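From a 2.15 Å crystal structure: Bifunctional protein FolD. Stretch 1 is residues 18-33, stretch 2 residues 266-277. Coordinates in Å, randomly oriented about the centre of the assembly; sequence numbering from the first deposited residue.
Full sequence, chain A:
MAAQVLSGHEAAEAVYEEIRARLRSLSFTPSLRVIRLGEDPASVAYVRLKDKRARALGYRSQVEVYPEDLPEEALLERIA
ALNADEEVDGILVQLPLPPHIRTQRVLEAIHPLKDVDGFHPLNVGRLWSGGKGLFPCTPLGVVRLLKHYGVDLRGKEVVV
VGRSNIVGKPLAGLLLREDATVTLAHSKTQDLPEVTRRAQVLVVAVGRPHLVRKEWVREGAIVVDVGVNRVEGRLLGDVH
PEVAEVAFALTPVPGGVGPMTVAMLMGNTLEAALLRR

Stretch 1 (18-33) EIRARLRSLSFTPSLR
Stretch 2, residues 266-277: MGNTLEAALLRR

The C-terminal residue closes this contact: the guanidinium of Arg277 (chi1 -27°, between wells; chi2 and chi3 t, chi4 -133°) lies flat on the ring of Phe28, group centres 4.1 Å apart and planes at 15°. Arg277 CZ sits 4.1 Å from the centroid of the Phe28 ring, 33° off its normal, an off-centre cation-pi contact, while Arg277 CD stands squarely over the face, 3.8 Å from that centroid. Arginine suits this exposed end because its CD methylene and its flat cation both cover an aromatic face while NE and NH2 find hydrogen bonds elsewhere in the structure. No hydrogen bond joins the stretches; apolar packing does the rest, and the whole contact buries 678 Å², both sides summed.

Helix 18-24 and helix 266-276 run in similar directions, at 26°, with axes 10.8 Å apart at closest approach; strand 31-33 crosses the second helix at 115° and 8.9 Å. In register, Ile19 CA lies 6.8 Å from Gly267 CA, and Pro30 CA 5.9 Å from Leu270 CA. Ile19 (m, t) places CD1 3.7 Å from Gly267 N and 3.8 Å from Met266 CB (Met266 m, m, chi3 145°).

Leu270 (chi1 t, chi2 38°) is the most covered residue: its CB points sideways, but its end comes nearer, with CD1 3.8 Å from Leu26 CD1 and 4.2 Å from Pro30 CG. Arg22 (t, p, t) lays its aliphatic CG 4.1 Å from Leu270 CD2. After the first helix, Leu26 (phi/psi -130/142; m, t) points its CB toward the second, its CD1 3.6 Å from Leu274 CD2 (Leu274 m, t).

Phe28 (-89/-176; chi1 p, chi2 -75°) offers its edge to the helix: CZ lies 3.4 Å from Leu274 CD2 and CE2 3.5 Å from Ala273 CB. Extended Pro30 (-71/152, C-gamma exo) sets CB 3.9 Å from Thr269 CG2 (Thr269 m). Leu32 (t, p), buried, reaches Thr269 OG1 with CD1 at 3.8 Å.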

# COMPACT_ATOMS: atom_id res chain seq x y z
N GLU A 18 8.18 -9.04 26.46
CA GLU A 18 7.15 -8.01 26.47
C GLU A 18 5.75 -8.60 26.60
O GLU A 18 4.89 -8.05 27.31
CB GLU A 18 7.23 -7.15 25.21
CG GLU A 18 8.25 -6.02 25.32
CD GLU A 18 8.72 -5.46 23.98
OE1 GLU A 18 9.91 -5.06 23.90
OE2 GLU A 18 7.92 -5.42 23.02
N ILE A 19 5.50 -9.72 25.92
CA ILE A 19 4.16 -10.32 25.95
C ILE A 19 3.87 -10.90 27.34
O ILE A 19 2.82 -10.63 27.93
CB ILE A 19 4.03 -11.39 24.85
CG1 ILE A 19 3.97 -10.73 23.46
CG2 ILE A 19 2.78 -12.27 25.09
CD1 ILE A 19 4.07 -11.73 22.30
N ARG A 20 4.81 -11.68 27.89
CA ARG A 20 4.59 -12.27 29.21
C ARG A 20 4.31 -11.19 30.25
O ARG A 20 3.41 -11.33 31.09
CB ARG A 20 5.78 -13.13 29.62
CG ARG A 20 6.05 -14.29 28.67
CD ARG A 20 7.14 -15.21 29.18
NE ARG A 20 8.46 -14.93 28.61
CZ ARG A 20 9.03 -15.66 27.65
NH1 ARG A 20 8.40 -16.72 27.14
NH2 ARG A 20 10.24 -15.35 27.20
N ALA A 21 5.06 -10.08 30.18
CA ALA A 21 4.87 -8.99 31.13
C ALA A 21 3.46 -8.43 31.05
O ALA A 21 2.83 -8.15 32.07
CB ALA A 21 5.89 -7.88 30.88
N ARG A 22 2.95 -8.24 29.83
CA ARG A 22 1.66 -7.60 29.67
C ARG A 22 0.52 -8.52 30.08
O ARG A 22 -0.54 -8.04 30.50
CB ARG A 22 1.51 -7.11 28.23
CG ARG A 22 0.23 -6.34 27.94
CD ARG A 22 0.36 -4.87 28.30
NE ARG A 22 -0.89 -4.15 28.04
CZ ARG A 22 -1.95 -4.19 28.84
NH1 ARG A 22 -1.91 -4.91 29.96
NH2 ARG A 22 -3.05 -3.51 28.53
N LEU A 23 0.72 -9.84 30.01
CA LEU A 23 -0.35 -10.78 30.34
C LEU A 23 -0.70 -10.73 31.83
O LEU A 23 -1.88 -10.75 32.19
CB LEU A 23 0.06 -12.21 29.95
CG LEU A 23 0.04 -12.54 28.45
CD1 LEU A 23 0.65 -13.92 28.19
CD2 LEU A 23 -1.37 -12.46 27.88
N ARG A 24 0.31 -10.67 32.71
CA ARG A 24 0.05 -10.58 34.14
C ARG A 24 -0.85 -9.39 34.47
O ARG A 24 -1.74 -9.48 35.32
CB ARG A 24 1.36 -10.48 34.91
CG ARG A 24 2.41 -11.50 34.50
CD ARG A 24 3.73 -11.24 35.21
NE ARG A 24 4.76 -12.21 34.84
CZ ARG A 24 5.87 -11.93 34.16
NH1 ARG A 24 6.12 -10.68 33.75
NH2 ARG A 24 6.74 -12.89 33.87
N SER A 25 -0.63 -8.26 33.80
CA SER A 25 -1.48 -7.08 33.93
C SER A 25 -2.83 -7.23 33.23
O SER A 25 -3.50 -6.23 32.93
CB SER A 25 -0.75 -5.84 33.39
OG SER A 25 0.04 -5.21 34.39
N LEU A 26 -3.25 -8.46 32.94
CA LEU A 26 -4.51 -8.70 32.25
C LEU A 26 -5.32 -9.74 33.01
O LEU A 26 -4.77 -10.70 33.57
CB LEU A 26 -4.27 -9.16 30.81
CG LEU A 26 -3.90 -8.04 29.84
CD1 LEU A 26 -3.79 -8.57 28.42
CD2 LEU A 26 -4.92 -6.92 29.92
N SER A 27 -6.63 -9.53 33.04
CA SER A 27 -7.54 -10.51 33.62
C SER A 27 -7.51 -11.81 32.82
O SER A 27 -7.23 -12.89 33.36
CB SER A 27 -8.96 -9.93 33.67
OG SER A 27 -9.93 -10.95 33.51
N PHE A 28 -7.78 -11.70 31.52
CA PHE A 28 -8.02 -12.81 30.62
C PHE A 28 -6.73 -13.34 29.99
O PHE A 28 -5.61 -12.89 30.29
CB PHE A 28 -8.98 -12.38 29.51
CG PHE A 28 -8.36 -11.41 28.52
CD1 PHE A 28 -8.14 -10.08 28.86
CD2 PHE A 28 -7.99 -11.84 27.24
CE1 PHE A 28 -7.58 -9.20 27.95
CE2 PHE A 28 -7.43 -10.96 26.33
CZ PHE A 28 -7.22 -9.64 26.68
N THR A 29 -6.89 -14.31 29.09
CA THR A 29 -5.82 -14.81 28.26
C THR A 29 -6.27 -14.81 26.80
O THR A 29 -7.45 -15.07 26.51
CB THR A 29 -5.40 -16.22 28.71
OG1 THR A 29 -4.16 -16.60 28.09
CG2 THR A 29 -6.46 -17.24 28.40
N PRO A 30 -5.38 -14.46 25.86
CA PRO A 30 -5.79 -14.41 24.45
C PRO A 30 -6.02 -15.81 23.91
O PRO A 30 -5.43 -16.79 24.36
CB PRO A 30 -4.61 -13.72 23.74
CG PRO A 30 -3.73 -13.18 24.83
CD PRO A 30 -3.98 -14.04 26.04
N SER A 31 -6.90 -15.88 22.91
CA SER A 31 -7.34 -17.15 22.35
C SER A 31 -7.14 -17.11 20.84
O SER A 31 -7.70 -16.24 20.16
CB SER A 31 -8.80 -17.42 22.70
OG SER A 31 -9.31 -18.55 22.02
N LEU A 32 -6.37 -18.06 20.31
CA LEU A 32 -6.02 -18.12 18.90
C LEU A 32 -6.63 -19.36 18.26
O LEU A 32 -6.50 -20.47 18.80
CB LEU A 32 -4.50 -18.12 18.72
CG LEU A 32 -3.89 -18.39 17.33
CD1 LEU A 32 -4.13 -17.23 16.36
CD2 LEU A 32 -2.39 -18.69 17.46
N ARG A 33 -7.30 -19.19 17.12
CA ARG A 33 -7.77 -20.31 16.32
C ARG A 33 -7.01 -20.34 15.01
O ARG A 33 -6.99 -19.35 14.27
CB ARG A 33 -9.26 -20.20 16.02
CG ARG A 33 -10.14 -20.50 17.17
CD ARG A 33 -9.91 -21.89 17.74
NE ARG A 33 -10.48 -21.90 19.07
CZ ARG A 33 -11.76 -22.17 19.32
NH1 ARG A 33 -12.57 -22.48 18.30
NH2 ARG A 33 -12.22 -22.15 20.57
N MET A 266 2.22 -13.89 17.69
CA MET A 266 1.79 -13.89 19.09
C MET A 266 1.46 -12.47 19.54
O MET A 266 0.47 -12.25 20.25
CB MET A 266 2.86 -14.52 19.99
CG MET A 266 3.19 -15.95 19.61
SD MET A 266 1.65 -16.84 19.56
CE MET A 266 1.96 -17.97 18.23
N GLY A 267 2.26 -11.50 19.10
CA GLY A 267 1.99 -10.12 19.46
C GLY A 267 0.72 -9.58 18.81
O GLY A 267 -0.00 -8.78 19.40
N ASN A 268 0.44 -10.02 17.58
CA ASN A 268 -0.81 -9.59 16.95
C ASN A 268 -2.01 -10.23 17.63
O ASN A 268 -3.12 -9.67 17.60
CB ASN A 268 -0.81 -9.94 15.46
CG ASN A 268 -0.31 -8.82 14.57
OD1 ASN A 268 0.08 -7.74 15.03
ND2 ASN A 268 -0.31 -9.07 13.26
N THR A 269 -1.82 -11.42 18.22
CA THR A 269 -2.93 -12.10 18.89
C THR A 269 -3.33 -11.34 20.15
O THR A 269 -4.52 -11.08 20.38
CB THR A 269 -2.55 -13.55 19.19
OG1 THR A 269 -2.33 -14.24 17.96
CG2 THR A 269 -3.68 -14.26 19.94
N LEU A 270 -2.35 -10.97 20.98
CA LEU A 270 -2.61 -10.05 22.08
C LEU A 270 -3.31 -8.79 21.60
O LEU A 270 -4.34 -8.39 22.15
CB LEU A 270 -1.29 -9.70 22.76
CG LEU A 270 -1.33 -8.80 24.00
CD1 LEU A 270 -2.54 -9.12 24.91
CD2 LEU A 270 -0.01 -8.91 24.79
N GLU A 271 -2.77 -8.16 20.56
CA GLU A 271 -3.31 -6.87 20.12
C GLU A 271 -4.77 -7.00 19.71
O GLU A 271 -5.60 -6.17 20.08
CB GLU A 271 -2.47 -6.32 18.96
CG GLU A 271 -1.21 -5.62 19.42
CD GLU A 271 -1.51 -4.26 19.99
OE1 GLU A 271 -0.78 -3.83 20.91
OE2 GLU A 271 -2.49 -3.62 19.51
N ALA A 272 -5.09 -8.04 18.92
CA ALA A 272 -6.46 -8.27 18.51
C ALA A 272 -7.38 -8.41 19.71
O ALA A 272 -8.49 -7.86 19.72
CB ALA A 272 -6.55 -9.52 17.63
N ALA A 273 -6.93 -9.13 20.74
CA ALA A 273 -7.72 -9.29 21.96
C ALA A 273 -8.03 -7.94 22.61
O ALA A 273 -9.18 -7.65 22.95
CB ALA A 273 -6.98 -10.20 22.95
N LEU A 274 -7.00 -7.10 22.78
CA LEU A 274 -7.18 -5.82 23.47
C LEU A 274 -7.96 -4.82 22.61
O LEU A 274 -8.61 -3.92 23.16
CB LEU A 274 -5.82 -5.25 23.86
CG LEU A 274 -4.89 -6.19 24.63
CD1 LEU A 274 -3.61 -5.50 25.10
CD2 LEU A 274 -5.61 -6.80 25.80
N LEU A 275 -7.92 -4.96 21.28
CA LEU A 275 -8.68 -4.06 20.42
C LEU A 275 -10.18 -4.28 20.57
O LEU A 275 -10.96 -3.32 20.48
CB LEU A 275 -8.24 -4.23 18.96
CG LEU A 275 -7.27 -3.19 18.40
CD1 LEU A 275 -6.11 -2.91 19.37
CD2 LEU A 275 -6.74 -3.63 17.04
N ARG A 276 -10.61 -5.52 20.78
CA ARG A 276 -12.01 -5.80 21.11
C ARG A 276 -12.31 -5.34 22.54
O ARG A 276 -13.00 -4.35 22.76
CB ARG A 276 -12.33 -7.29 20.95
CG ARG A 276 -12.65 -7.74 19.53
CD ARG A 276 -12.49 -9.26 19.42
NE ARG A 276 -13.57 -9.97 20.11
CZ ARG A 276 -13.41 -10.84 21.11
NH1 ARG A 276 -12.22 -11.16 21.58
NH2 ARG A 276 -14.49 -11.40 21.64
N ARG A 277 -11.77 -6.07 23.52
CA ARG A 277 -11.84 -5.68 24.93
C ARG A 277 -10.89 -4.50 25.21
O ARG A 277 -11.31 -3.36 25.42
CB ARG A 277 -11.48 -6.87 25.83
CG ARG A 277 -11.79 -8.23 25.23
CD ARG A 277 -10.93 -9.32 25.84
NE ARG A 277 -10.92 -10.53 25.02
CZ ARG A 277 -11.11 -11.76 25.50
NH1 ARG A 277 -11.30 -11.94 26.80
NH2 ARG A 277 -11.09 -12.83 24.70